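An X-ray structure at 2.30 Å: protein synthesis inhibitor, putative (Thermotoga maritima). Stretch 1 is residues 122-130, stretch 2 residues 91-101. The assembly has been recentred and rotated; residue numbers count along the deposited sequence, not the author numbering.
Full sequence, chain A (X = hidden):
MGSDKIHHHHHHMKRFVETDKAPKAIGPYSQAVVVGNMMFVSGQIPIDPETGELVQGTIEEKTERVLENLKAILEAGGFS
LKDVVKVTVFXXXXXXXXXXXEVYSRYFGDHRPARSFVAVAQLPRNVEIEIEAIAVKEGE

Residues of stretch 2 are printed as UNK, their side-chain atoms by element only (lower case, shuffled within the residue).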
# COMPACT_ATOMS: atom_id res chain seq x y z
N GLN A 122 -4.82 -13.30 6.85
CA GLN A 122 -3.74 -13.83 7.68
C GLN A 122 -2.50 -12.95 7.58
O GLN A 122 -2.24 -12.35 6.53
CB GLN A 122 -3.44 -15.26 7.20
CG GLN A 122 -2.32 -16.02 7.89
CD GLN A 122 -2.24 -17.46 7.39
OE1 GLN A 122 -2.55 -17.77 6.23
NE2 GLN A 122 -1.81 -18.36 8.27
N LEU A 123 -1.76 -12.85 8.69
CA LEU A 123 -0.54 -12.04 8.79
C LEU A 123 0.67 -12.92 9.15
O LEU A 123 0.49 -14.08 9.54
CB LEU A 123 -0.75 -10.92 9.83
CG LEU A 123 -1.73 -9.79 9.47
CD1 LEU A 123 -2.06 -8.93 10.68
CD2 LEU A 123 -1.18 -8.90 8.34
N PRO A 124 1.90 -12.40 8.98
CA PRO A 124 3.09 -13.18 9.34
C PRO A 124 3.07 -13.66 10.80
O PRO A 124 2.57 -12.94 11.67
CB PRO A 124 4.24 -12.19 9.13
CG PRO A 124 3.74 -11.29 8.08
CD PRO A 124 2.29 -11.10 8.40
N ARG A 125 3.56 -14.88 11.05
CA ARG A 125 3.60 -15.47 12.39
C ARG A 125 2.20 -15.59 13.01
O ARG A 125 2.07 -15.75 14.22
CB ARG A 125 4.50 -14.64 13.33
CG ARG A 125 5.94 -14.40 12.86
CD ARG A 125 6.82 -15.60 13.08
NE ARG A 125 7.15 -15.78 14.50
CZ ARG A 125 8.12 -15.15 15.16
NH1 ARG A 125 8.91 -14.25 14.57
NH2 ARG A 125 8.31 -15.41 16.46
N ASN A 126 1.15 -15.56 12.17
CA ASN A 126 -0.26 -15.56 12.60
C ASN A 126 -0.64 -14.42 13.58
O ASN A 126 -1.51 -14.58 14.43
CB ASN A 126 -0.71 -16.95 13.12
CG ASN A 126 -1.00 -17.94 12.00
OD1 ASN A 126 -1.74 -17.64 11.06
ND2 ASN A 126 -0.46 -19.14 12.12
N VAL A 127 -0.01 -13.25 13.43
CA VAL A 127 -0.33 -12.09 14.26
C VAL A 127 -1.67 -11.47 13.83
O VAL A 127 -2.21 -11.81 12.77
CB VAL A 127 0.78 -10.99 14.27
CG1 VAL A 127 2.10 -11.59 14.74
CG2 VAL A 127 0.92 -10.28 12.91
N GLU A 128 -2.18 -10.56 14.64
CA GLU A 128 -3.47 -9.89 14.42
C GLU A 128 -3.36 -8.41 14.04
O GLU A 128 -4.37 -7.78 13.72
CB GLU A 128 -4.29 -10.07 15.69
CG GLU A 128 -4.69 -11.53 15.89
CD GLU A 128 -4.45 -12.06 17.28
OE1 GLU A 128 -3.53 -11.58 17.95
OE2 GLU A 128 -5.17 -13.01 17.68
N ILE A 129 -2.16 -7.86 14.07
CA ILE A 129 -1.95 -6.45 13.76
C ILE A 129 -0.59 -6.28 13.08
O ILE A 129 0.40 -6.92 13.47
CB ILE A 129 -2.12 -5.57 15.06
CG1 ILE A 129 -1.95 -4.08 14.80
CG2 ILE A 129 -1.17 -6.00 16.16
CD1 ILE A 129 -3.07 -3.44 14.00
N GLU A 130 -0.57 -5.48 12.02
CA GLU A 130 0.66 -5.15 11.30
C GLU A 130 0.47 -3.75 10.73
O GLU A 130 -0.58 -3.47 10.15
CB GLU A 130 0.97 -6.16 10.18
CG GLU A 130 2.25 -5.83 9.40
CD GLU A 130 2.64 -6.87 8.37
OE1 GLU A 130 2.06 -7.96 8.36
OE2 GLU A 130 3.55 -6.59 7.56
N UNK A 91 -5.10 -5.88 9.82
CA UNK A 91 -5.56 -6.67 10.98
C UNK A 91 -6.24 -7.94 10.49
O UNK A 91 -6.40 -8.13 9.29
c UNK A 91 -6.57 -5.89 11.89
o UNK A 91 -7.70 -5.45 11.13
c UNK A 91 -5.91 -4.70 12.52
N UNK A 92 -6.58 -8.83 11.41
CA UNK A 92 -7.33 -10.04 11.07
C UNK A 92 -8.82 -9.85 11.36
O UNK A 92 -9.63 -10.68 10.97
c UNK A 92 -6.79 -11.28 11.81
c UNK A 92 -5.46 -11.70 11.21
o UNK A 92 -6.62 -10.97 13.20
N UNK A 93 -9.17 -8.75 12.03
CA UNK A 93 -10.55 -8.46 12.39
C UNK A 93 -10.79 -6.98 12.63
O UNK A 93 -10.00 -6.33 13.32
o UNK A 93 -12.23 -8.85 14.09
c UNK A 93 -10.92 -9.20 13.67
N UNK A 94 -11.90 -6.46 12.11
CA UNK A 94 -12.29 -5.07 12.35
C UNK A 94 -12.79 -4.80 13.78
O UNK A 94 -12.86 -3.62 14.18
c UNK A 94 -10.80 -3.09 8.48
c UNK A 94 -12.72 -4.27 9.98
s UNK A 94 -11.48 -2.97 10.09
c UNK A 94 -13.32 -4.58 11.33
N UNK A 95 -13.10 -5.87 14.53
CA UNK A 95 -13.46 -5.77 15.95
C UNK A 95 -12.42 -5.02 16.78
O UNK A 95 -12.74 -4.46 17.82
c UNK A 95 -13.62 -7.17 16.57
c UNK A 95 -14.76 -7.96 15.99
o UNK A 95 -14.88 -9.16 16.31
o UNK A 95 -15.52 -7.37 15.21
N UNK A 96 -11.17 -5.03 16.31
CA UNK A 96 -10.06 -4.33 16.96
C UNK A 96 -9.91 -2.83 16.62
O UNK A 96 -9.05 -2.17 17.19
c UNK A 96 -8.05 -8.75 16.06
c UNK A 96 -8.67 -6.51 16.79
c UNK A 96 -8.55 -9.28 17.23
c UNK A 96 -8.11 -7.36 15.84
c UNK A 96 -9.10 -8.46 18.18
c UNK A 96 -9.15 -7.08 17.97
c UNK A 96 -8.72 -5.01 16.57
o UNK A 96 -8.51 -10.63 17.45
N UNK A 97 -10.75 -2.31 15.72
CA UNK A 97 -10.66 -0.91 15.26
C UNK A 97 -10.61 0.12 16.38
O UNK A 97 -9.65 0.90 16.46
c UNK A 97 -12.53 3.06 13.55
c UNK A 97 -12.57 1.81 14.15
c UNK A 97 -11.78 0.77 13.69
c UNK A 97 -10.89 2.24 11.99
c UNK A 97 -11.84 -0.60 14.33
c UNK A 97 -11.68 3.27 12.46
c UNK A 97 -10.94 1.00 12.60
N UNK A 98 -11.63 0.12 17.24
CA UNK A 98 -11.74 1.10 18.34
C UNK A 98 -10.51 1.09 19.26
O UNK A 98 -9.92 2.15 19.51
c UNK A 98 -14.78 0.98 17.21
c UNK A 98 -14.32 1.54 18.57
n UNK A 98 -15.44 1.83 16.42
o UNK A 98 -14.57 -0.20 16.89
c UNK A 98 -13.03 0.90 19.16
N UNK A 99 -10.14 -0.09 19.73
CA UNK A 99 -8.99 -0.26 20.64
C UNK A 99 -7.63 0.02 19.99
O UNK A 99 -6.73 0.53 20.65
n UNK A 99 -10.15 -6.17 22.61
c UNK A 99 -10.28 -3.29 22.72
c UNK A 99 -10.15 -1.84 22.28
n UNK A 99 -10.75 -4.15 21.63
n UNK A 99 -11.13 -6.14 20.56
c UNK A 99 -10.67 -5.48 21.61
c UNK A 99 -9.01 -1.65 21.27
N UNK A 100 -7.48 -0.32 18.71
CA UNK A 100 -6.25 -0.03 17.97
C UNK A 100 -6.12 1.48 17.82
O UNK A 100 -5.04 2.03 18.05
c UNK A 100 -6.19 -0.73 16.57
c UNK A 100 -6.02 -2.24 16.71
c UNK A 100 -5.05 -0.15 15.69
N UNK A 101 -7.22 2.15 17.45
CA UNK A 101 -7.24 3.61 17.32
C UNK A 101 -6.89 4.32 18.62
O UNK A 101 -6.25 5.37 18.59
c UNK A 101 -8.62 4.11 16.85
c UNK A 101 -8.89 3.82 15.38
n UNK A 101 -9.98 4.39 14.88
o UNK A 101 -8.15 3.11 14.71

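Position 91 carries three side-chain atoms: CB bears one oxygen and one carbon, and that carbon lies 3.4 Å from Ile129 CD1. This is threonine, and Thr91 forms an antiparallel bridge with Ile129, their CA atoms 4.6 Å apart and their side chains on the same face of the sheet. Its methyl CG2 makes the contact with Ile129, while OG1 makes a weak hydrogen bond to the backbone O of position 93, at 3.3 Å. A beta-branched residue with one polar arm suits a buried bridge position.

Position 92 repeats the pattern, with CB bearing one oxygen and one carbon. Here CB points toward stretch 1; the carbon of position 92 lies 3.6 Å from Val127 O and 4.4 Å from Leu123 CD1, and its oxygen lies 3.4 Å from Glu128 CG. It too is threonine: the small methyl of Thr92 fits beside Leu123 and the Val127 carbonyl, and OG1 lies in a partly exposed place.

Position 93 has one carbon followed by one oxygen and does not touch stretch 1. It is serine; Ser93 OG accepts a hydrogen bond from the backbone N of position 95 at 3.1 Å, helping to shape the turn.

Position 94 is an unbranched chain of two carbons, a sulfur and a terminal carbon, out of reach of stretch 1: methionine, an apolar chain in a buried place. Position 95 has two carbons, the second carrying two oxygens, and is also out of reach: aspartate, its charge suited to an exposed site.

Position 96 shows one carbon and a six-carbon ring bearing an oxygen; a ring carbon of position 96 approaches Glu128 CB at 4.0 Å. This is tyrosine, the ring of Tyr96 meeting this aliphatic carbon obliquely through CE2.

Position 97 has the same ring without oxygen; 98 has three carbons ending in one oxygen and one nitrogen; 99 has three carbons, a nitrogen and a carbon carrying two more nitrogens. None reaches stretch 1. They are phenylalanine, partly exposed, and glutamine and arginine, whose polar ends suit sites open to solvent.

Position 100 has a CB carrying two carbons and nothing polar, one of them 4.2 Å from Ile129 CD1: valine. Buried on the helix, Val100 makes this apolar contact through CG2, fitting its compact side chain.

Position 101 has two carbons, the second with one oxygen and one nitrogen, clear of stretch 1: asparagine, whose buried polar OD1 is satisfied by a hydrogen bond elsewhere in the structure.

The contact thus joins a short backbone pairing to side-chain packing. Glu128 O lies 3.2 Å from Thr91 CA in a CA-H...O contact and accepts a weak hydrogen bond from Thr92 N at 3.4 Å. Ile129 meets both the bridge, through Thr91, and the helix, through Val100, while Glu128 packs beside Thr92 and Tyr96. Together the stretches bury 340 Å², both sides summed.

Stretch 2, residues 91-101: TTSMDYFQRVN
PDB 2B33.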